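PDB 6RW0: protein angel homolog 2 from Homo sapiens, which acts as a 2',3'-cyclic phosphatase, belongs to the CCR4/nocturin family of deadenylases and probably binds mRNA 3' untranslated regions. Local coordinates for residues 352-357 / 361-366; 130-135 / 157-162; 91-96 / 117-122. All coordinates share one frame; numbering follows the deposited sequence.

Contact 1: 352-357 / 361-366; sequences VTTCHS and ITVDYI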
# COMPACT_ATOMS: atom_id res chain seq x y z
N VAL A 352 1.67 -14.83 -0.77
CA VAL A 352 2.74 -13.89 -0.43
C VAL A 352 2.77 -12.80 -1.49
O VAL A 352 2.34 -13.00 -2.63
CB VAL A 352 4.13 -14.54 -0.26
CG1 VAL A 352 4.07 -15.63 0.80
CG2 VAL A 352 4.65 -15.07 -1.59
N THR A 353 3.25 -11.62 -1.09
CA THR A 353 3.46 -10.49 -2.00
C THR A 353 4.91 -10.04 -2.06
O THR A 353 5.23 -9.15 -2.86
CB THR A 353 2.56 -9.30 -1.65
OG1 THR A 353 2.94 -8.71 -0.39
CG2 THR A 353 1.10 -9.71 -1.59
N THR A 354 5.80 -10.63 -1.25
CA THR A 354 7.22 -10.29 -1.24
C THR A 354 7.99 -11.56 -0.89
O THR A 354 7.48 -12.42 -0.17
CB THR A 354 7.49 -9.15 -0.25
OG1 THR A 354 8.84 -8.69 -0.38
CG2 THR A 354 7.27 -9.58 1.19
N CYS A 355 9.21 -11.70 -1.43
CA CYS A 355 9.97 -12.94 -1.21
C CYS A 355 11.46 -12.71 -1.46
O CYS A 355 11.96 -12.91 -2.57
CB CYS A 355 9.49 -14.09 -2.07
SG CYS A 355 10.35 -15.69 -1.78
N HIS A 356 12.19 -12.38 -0.39
CA HIS A 356 13.64 -12.26 -0.49
C HIS A 356 14.33 -13.17 0.52
O HIS A 356 13.68 -14.05 1.09
CB HIS A 356 14.10 -10.80 -0.42
CG HIS A 356 13.71 -10.08 0.83
ND1 HIS A 356 13.96 -10.58 2.09
CD2 HIS A 356 13.13 -8.87 1.01
CE1 HIS A 356 13.53 -9.71 3.00
NE2 HIS A 356 13.03 -8.66 2.36
N SER A 357 15.62 -12.99 0.75
CA SER A 357 16.43 -13.92 1.57
C SER A 357 15.90 -14.00 3.01
O SER A 357 16.13 -15.01 3.62
CB SER A 357 17.88 -13.55 1.55
OG SER A 357 18.49 -13.93 0.33
N ILE A 361 6.06 -13.11 2.76
CA ILE A 361 4.83 -12.79 3.46
C ILE A 361 3.97 -11.90 2.56
O ILE A 361 4.43 -11.37 1.54
CB ILE A 361 5.09 -12.07 4.82
CG1 ILE A 361 6.02 -10.87 4.62
CG2 ILE A 361 5.63 -13.04 5.88
CD1 ILE A 361 6.31 -10.07 5.89
N THR A 362 2.70 -11.73 2.93
CA THR A 362 1.87 -10.68 2.35
C THR A 362 2.04 -9.43 3.22
O THR A 362 1.78 -9.48 4.42
CB THR A 362 0.39 -11.06 2.32
OG1 THR A 362 0.12 -11.95 1.22
CG2 THR A 362 -0.50 -9.82 2.14
N VAL A 363 2.49 -8.33 2.60
CA VAL A 363 2.50 -7.01 3.24
C VAL A 363 1.85 -5.95 2.36
O VAL A 363 1.70 -4.81 2.79
CB VAL A 363 3.93 -6.56 3.63
CG1 VAL A 363 4.45 -7.43 4.74
CG2 VAL A 363 4.85 -6.54 2.41
N ASP A 364 1.50 -6.31 1.13
CA ASP A 364 0.89 -5.38 0.18
C ASP A 364 -0.59 -5.69 0.05
O ASP A 364 -1.00 -6.85 0.08
CB ASP A 364 1.53 -5.53 -1.20
CG ASP A 364 3.02 -5.31 -1.17
OD1 ASP A 364 3.44 -4.13 -1.12
OD2 ASP A 364 3.79 -6.30 -1.17
N TYR A 365 -1.40 -4.63 -0.10
CA TYR A 365 -2.85 -4.77 -0.15
C TYR A 365 -3.47 -3.78 -1.12
O TYR A 365 -2.94 -2.69 -1.37
CB TYR A 365 -3.47 -4.48 1.24
CG TYR A 365 -2.92 -5.37 2.32
CD1 TYR A 365 -3.51 -6.59 2.57
CD2 TYR A 365 -1.79 -5.03 3.04
CE1 TYR A 365 -3.01 -7.45 3.53
CE2 TYR A 365 -1.28 -5.88 4.01
CZ TYR A 365 -1.89 -7.09 4.24
OH TYR A 365 -1.38 -7.94 5.18
N ILE A 366 -4.65 -4.15 -1.64
CA ILE A 366 -5.60 -3.21 -2.21
C ILE A 366 -6.87 -3.33 -1.37
O ILE A 366 -7.52 -4.38 -1.38
CB ILE A 366 -5.89 -3.46 -3.69
CG1 ILE A 366 -4.63 -3.35 -4.55
CG2 ILE A 366 -6.92 -2.43 -4.17
CD1 ILE A 366 -4.79 -3.79 -6.01
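T353 and D364 meet at an angle, the hydroxyl OG1 of T353 giving its proton to D364 OD2 over 2.7 Å. The carboxylate oxygen is approached on its anti side, 19° out of plane. T353 places OG1 between its own backbone N and carbonyl carbon (chi1 68°), where the hydroxyl also accepts the amide of V363, whose N lies 3.0 Å from OG1. The methyl, on the other branch, turns to T362, its CG2 lying 3.7 Å from T362 OG1, which is hydrogen-bonded to the carbonyl O of E351. Threonine suits the place because its hydroxyl serves an amide and a carboxylate while its methyl packs on the T362 side chain. A valine here would probably leave the amide of V363 without its acceptor and D364 without one of its donors.

Next along, T354 and I361 run side by side, with T354 CG2 3.9 Å from I361 CG1. Both T353 and T354 face I361, a classic beta bulge in this hairpin: the I361 carbonyl O takes T353 N from above its plane at 2.9 Å and T354 N almost head-on at 3.2 Å.

D364 OD2 also accepts H418 ND1, recalling the Asp-His pair at the active site of endonuclease/exonuclease/phosphatase relatives, and a magnesium ion lies about 6 Å from the T354 side chain. The buried T353 hydroxyl is therefore likely to steady the carboxylate bonded to H418.

Contact 2: 130-135 / 157-162; sequences MRTGRK and EFFRPD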
# COMPACT_ATOMS: atom_id res chain seq x y z
N MET A 130 7.70 12.08 -2.33
CA MET A 130 8.93 11.48 -1.84
C MET A 130 8.94 11.45 -0.32
O MET A 130 8.41 12.36 0.33
CB MET A 130 10.12 12.33 -2.31
CG MET A 130 11.47 11.67 -2.15
SD MET A 130 12.74 12.76 -2.84
CE MET A 130 12.53 14.26 -1.90
N ARG A 131 9.54 10.40 0.24
CA ARG A 131 9.82 10.38 1.67
C ARG A 131 10.66 11.59 2.04
O ARG A 131 11.39 12.15 1.21
CB ARG A 131 10.55 9.09 2.07
CG ARG A 131 9.62 7.87 2.09
CD ARG A 131 10.18 6.79 2.99
NE ARG A 131 11.33 6.12 2.41
CZ ARG A 131 12.15 5.31 3.07
NH1 ARG A 131 13.15 4.73 2.43
NH2 ARG A 131 11.97 5.09 4.37
N THR A 132 10.54 12.02 3.29
CA THR A 132 11.17 13.23 3.78
C THR A 132 12.60 12.94 4.24
O THR A 132 13.11 11.83 4.08
CB THR A 132 10.28 13.87 4.85
OG1 THR A 132 10.00 12.93 5.90
CG2 THR A 132 8.94 14.29 4.25
N GLY A 133 13.30 13.94 4.75
CA GLY A 133 14.65 13.56 5.18
C GLY A 133 15.58 13.08 4.06
O GLY A 133 15.48 13.51 2.91
N ARG A 134 16.51 12.19 4.40
CA ARG A 134 17.57 11.75 3.48
C ARG A 134 17.15 10.58 2.61
O ARG A 134 18.00 9.97 1.95
CB ARG A 134 18.83 11.39 4.26
CG ARG A 134 19.46 12.58 4.94
CD ARG A 134 20.75 12.21 5.64
NE ARG A 134 21.34 13.37 6.31
CZ ARG A 134 22.09 14.28 5.71
NH1 ARG A 134 22.36 14.17 4.41
NH2 ARG A 134 22.58 15.30 6.40
N LYS A 135 15.90 10.26 2.59
CA LYS A 135 15.42 9.06 1.95
C LYS A 135 15.28 9.31 0.45
O LYS A 135 14.98 10.44 0.03
CB LYS A 135 14.08 8.69 2.55
CG LYS A 135 14.11 8.45 4.05
CD LYS A 135 15.12 7.37 4.46
CE LYS A 135 15.09 7.13 5.98
NZ LYS A 135 15.42 8.41 6.69
N GLU A 157 2.69 13.68 5.01
CA GLU A 157 4.00 13.44 5.60
C GLU A 157 3.81 12.88 7.01
O GLU A 157 3.17 13.54 7.85
CB GLU A 157 4.83 14.72 5.68
CG GLU A 157 5.25 15.22 4.31
CD GLU A 157 6.07 16.49 4.33
OE1 GLU A 157 6.21 17.14 5.40
OE2 GLU A 157 6.58 16.85 3.25
N PHE A 158 4.34 11.69 7.27
CA PHE A 158 4.20 11.13 8.61
C PHE A 158 5.23 11.69 9.58
O PHE A 158 5.04 11.55 10.80
CB PHE A 158 4.26 9.60 8.59
CG PHE A 158 3.21 8.94 7.71
CD1 PHE A 158 1.90 9.39 7.67
CD2 PHE A 158 3.55 7.85 6.93
CE1 PHE A 158 0.95 8.76 6.86
CE2 PHE A 158 2.62 7.23 6.14
CZ PHE A 158 1.32 7.70 6.09
N PHE A 159 6.25 12.34 9.07
CA PHE A 159 7.27 12.95 9.95
C PHE A 159 6.71 14.23 10.56
O PHE A 159 6.33 15.11 9.81
CB PHE A 159 8.54 13.29 9.16
CG PHE A 159 9.58 13.97 10.00
CD1 PHE A 159 10.21 13.30 11.02
CD2 PHE A 159 9.87 15.30 9.82
CE1 PHE A 159 11.13 13.93 11.82
CE2 PHE A 159 10.81 15.93 10.61
CZ PHE A 159 11.42 15.25 11.62
N ARG A 160 6.65 14.33 11.88
CA ARG A 160 6.24 15.58 12.55
C ARG A 160 7.41 16.02 13.44
O ARG A 160 7.65 15.38 14.42
CB ARG A 160 4.98 15.35 13.38
CG ARG A 160 3.70 15.29 12.55
CD ARG A 160 3.26 16.65 12.08
NE ARG A 160 2.91 17.52 13.18
CZ ARG A 160 1.67 17.73 13.62
NH1 ARG A 160 0.64 17.19 13.00
NH2 ARG A 160 1.47 18.45 14.70
N PRO A 161 8.08 17.14 13.18
CA PRO A 161 9.21 17.52 14.00
C PRO A 161 8.77 17.90 15.42
O PRO A 161 9.58 17.87 16.25
CB PRO A 161 9.84 18.70 13.26
CG PRO A 161 8.75 19.25 12.41
CD PRO A 161 7.78 18.12 12.15
N ASP A 162 7.51 18.26 15.61
CA ASP A 162 6.99 18.68 16.91
C ASP A 162 6.46 17.52 17.75
O ASP A 162 5.98 17.76 18.87
CB ASP A 162 5.88 19.73 16.71
CG ASP A 162 4.74 19.26 15.79
OD1 ASP A 162 4.99 18.51 14.82
OD2 ASP A 162 3.58 19.64 16.05
O HOH W 1 7.25 12.22 6.29
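The F159 ring and the E157 carboxylate are the flat groups that flank T132. On one face of the F159 ring sits P161 N, 3.9 Å above the plane and offset toward the rim; T132 OG1 comes to the ring obliquely, nearest F159 CB at 3.6 Å. The methyl of T132 lies over a face of the E157 carboxylate, its CG2 3.6 Å from E157 CD, while E157 OE2 makes a salt bridge with K129. Farther along, the R160 guanidinium meets D162 edge-on and in plane: NE and NH2 each hold one oxygen through its syn lone pair, R160 NH2 to D162 OD2 being 2.8 Å.

No direct hydrogen bond joins the two loops. A water bridges them, donating to T132 OG1 at 2.9 Å and accepting F159 N at 3.0 Å. Threonine suits this place since chi1 of 56° sends the hydroxyl to the water and to D169, leaving the methyl for E157. T132 also opens a type II' turn running to K135, in which G133 adopts the positive phi that glycine accommodates easily.

Such a small surface contact, made by the methyl and hydroxyl of one threonine and a single bridging water, suggests that the two loops are joined here largely through the water and through D169, with little close packing.

Contact 3: 91-96 / 117-122; sequences KEIKHF and PSLESL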
# COMPACT_ATOMS: atom_id res chain seq x y z
N LYS A 91 7.74 -3.09 -18.77
CA LYS A 91 7.04 -4.06 -19.61
C LYS A 91 5.83 -4.65 -18.88
O LYS A 91 4.77 -4.84 -19.49
CB LYS A 91 8.02 -5.16 -20.02
CG LYS A 91 7.43 -6.26 -20.87
CD LYS A 91 8.51 -7.25 -21.28
CE LYS A 91 7.96 -8.36 -22.16
NZ LYS A 91 8.97 -9.41 -22.43
N GLU A 92 5.98 -4.95 -17.59
CA GLU A 92 4.86 -5.44 -16.80
C GLU A 92 3.75 -4.40 -16.73
O GLU A 92 2.56 -4.73 -16.85
CB GLU A 92 5.29 -5.70 -15.36
CG GLU A 92 5.98 -6.94 -15.04
CD GLU A 92 6.22 -6.99 -13.54
OE1 GLU A 92 7.10 -6.26 -13.05
OE2 GLU A 92 5.49 -7.74 -12.86
N ILE A 93 4.11 -3.15 -16.44
CA ILE A 93 3.11 -2.10 -16.34
C ILE A 93 2.38 -1.94 -17.66
O ILE A 93 1.15 -1.82 -17.70
CB ILE A 93 3.76 -0.78 -15.86
CG1 ILE A 93 4.22 -0.93 -14.41
CG2 ILE A 93 2.78 0.36 -16.03
CD1 ILE A 93 5.05 0.26 -13.88
N LYS A 94 3.12 -1.98 -18.77
CA LYS A 94 2.50 -1.87 -20.08
C LYS A 94 1.58 -3.05 -20.35
O LYS A 94 0.50 -2.89 -20.92
CB LYS A 94 3.59 -1.78 -21.15
CG LYS A 94 3.05 -1.57 -22.54
CD LYS A 94 4.13 -1.19 -23.53
CE LYS A 94 3.52 -1.06 -24.92
NZ LYS A 94 4.10 0.07 -25.70
N HIS A 95 2.00 -4.24 -19.94
CA HIS A 95 1.22 -5.44 -20.22
C HIS A 95 -0.15 -5.39 -19.57
O HIS A 95 -1.16 -5.72 -20.21
CB HIS A 95 1.98 -6.65 -19.71
CG HIS A 95 1.31 -7.94 -20.00
ND1 HIS A 95 0.69 -8.69 -19.02
CD2 HIS A 95 1.13 -8.60 -21.16
CE1 HIS A 95 0.18 -9.78 -19.57
NE2 HIS A 95 0.43 -9.74 -20.87
N PHE A 96 -0.21 -5.00 -18.30
CA PHE A 96 -1.48 -4.99 -17.59
C PHE A 96 -2.32 -3.78 -17.92
O PHE A 96 -3.55 -3.84 -17.77
CB PHE A 96 -1.24 -5.16 -16.09
CG PHE A 96 -0.76 -6.53 -15.74
CD1 PHE A 96 -1.56 -7.64 -15.94
CD2 PHE A 96 0.52 -6.72 -15.25
CE1 PHE A 96 -1.10 -8.91 -15.65
CE2 PHE A 96 0.97 -7.99 -14.94
CZ PHE A 96 0.16 -9.08 -15.14
N PRO A 117 8.69 9.90 -17.42
CA PRO A 117 8.53 10.08 -18.85
C PRO A 117 7.93 8.82 -19.51
O PRO A 117 7.13 8.95 -20.35
CB PRO A 117 9.95 10.36 -19.35
CG PRO A 117 10.65 10.91 -18.15
CD PRO A 117 10.08 10.10 -17.01
N SER A 118 8.35 7.64 -19.08
CA SER A 118 7.84 6.42 -19.68
C SER A 118 6.36 6.24 -19.39
O SER A 118 5.59 5.88 -20.29
CB SER A 118 8.63 5.21 -19.18
OG SER A 118 9.98 5.26 -19.63
N LEU A 119 5.92 6.53 -18.17
CA LEU A 119 4.51 6.39 -17.86
C LEU A 119 3.67 7.45 -18.57
O LEU A 119 2.56 7.16 -19.02
CB LEU A 119 4.29 6.44 -16.35
CG LEU A 119 4.94 5.30 -15.57
CD1 LEU A 119 4.72 5.44 -14.06
CD2 LEU A 119 4.39 3.95 -16.04
N GLU A 120 4.21 8.66 -18.62
CA GLU A 120 3.47 9.71 -19.38
C GLU A 120 3.26 9.37 -20.90
O GLU A 120 2.15 9.47 -21.61
CB GLU A 120 4.11 11.09 -19.21
CG GLU A 120 4.10 11.61 -17.78
CD GLU A 120 2.93 12.47 -17.31
OE1 GLU A 120 2.45 13.28 -18.10
OE2 GLU A 120 2.54 12.35 -16.13
N SER A 121 4.27 8.64 -21.42
CA SER A 121 4.17 8.22 -22.81
C SER A 121 3.07 7.18 -23.00
O SER A 121 2.51 7.06 -24.10
CB SER A 121 5.51 7.69 -23.32
OG SER A 121 5.81 6.41 -22.80
N LEU A 122 2.75 6.42 -21.95
CA LEU A 122 1.69 5.41 -21.98
C LEU A 122 0.31 6.00 -21.70
O LEU A 122 -0.67 5.25 -21.70
CB LEU A 122 1.98 4.31 -20.96
CG LEU A 122 3.23 3.45 -21.17
CD1 LEU A 122 3.43 2.45 -20.03
CD2 LEU A 122 3.14 2.73 -22.52
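I93 and L119 supply the main apolar contact between these two helices. The side chains cross at about a right angle, and one methyl of each does the touching: I93 CG2 lies 3.9 Å from L119 CD2. In I93 this methyl stands anti to the backbone N, while the longer CG1 branch runs beside that N. L119 starts out to the side of the partner helix, and only its outer methyl reaches across. Branched aliphatic residues suit the place because both are buried and both also rest on L101 of the strand beneath, with L119 touching L103 as well.

A looser aliphatic touch, nearer the surface, is made by K94 and L122. The lysine contributes its hydrocarbon portion: with CG anti to the backbone N (chi1 -176°) the chain extends until K94 CD comes 4.2 Å from L122 CD2, again with the side chains crossing nearly at right angles. Lysine fits an exposed edge of this kind, its methylenes lying against leucine while the ammonium group continues outward. L122 also packs on L90, one turn back in the first helix.

The helices 82-96 and 108-121 pack beside each other on one side of a mixed sheet, in the layered alpha/beta architecture of the endonuclease/exonuclease/phosphatase family. Helix 82-96 lies in the crossover between the parallel strands 49-58 and 100-107.

Polar interactions stay within each helix or lead to the rest of the fold. E92 OE1 is hydrogen-bonded to Y57 OH, and S118 OG bonds back to the carbonyl O of E114; the serine, being small, also lies against F86 and L90. The helix backbone of 91-96 keeps its regular bonds, H95 N to K91 O measuring 2.9 Å.

Overall arrangement
From the N terminus, contact 3 closes first: residues 91-96 and 117-122 bring together the ends of two helices, the loop between them passing through strand 100-107 of one sheet. Contact 2 follows, joining the loop after strand 124-130, at the edge of that same sheet, to the loop after strand 148-157 of the second large sheet, and so spans the two halves of the fold. Contact 1 comes last, closing a short hairpin in the second sheet close to the magnesium ion. The three loops lie in series, and none nests within or crosses another. They do not touch; their centres lie about 23 to 29 Å apart.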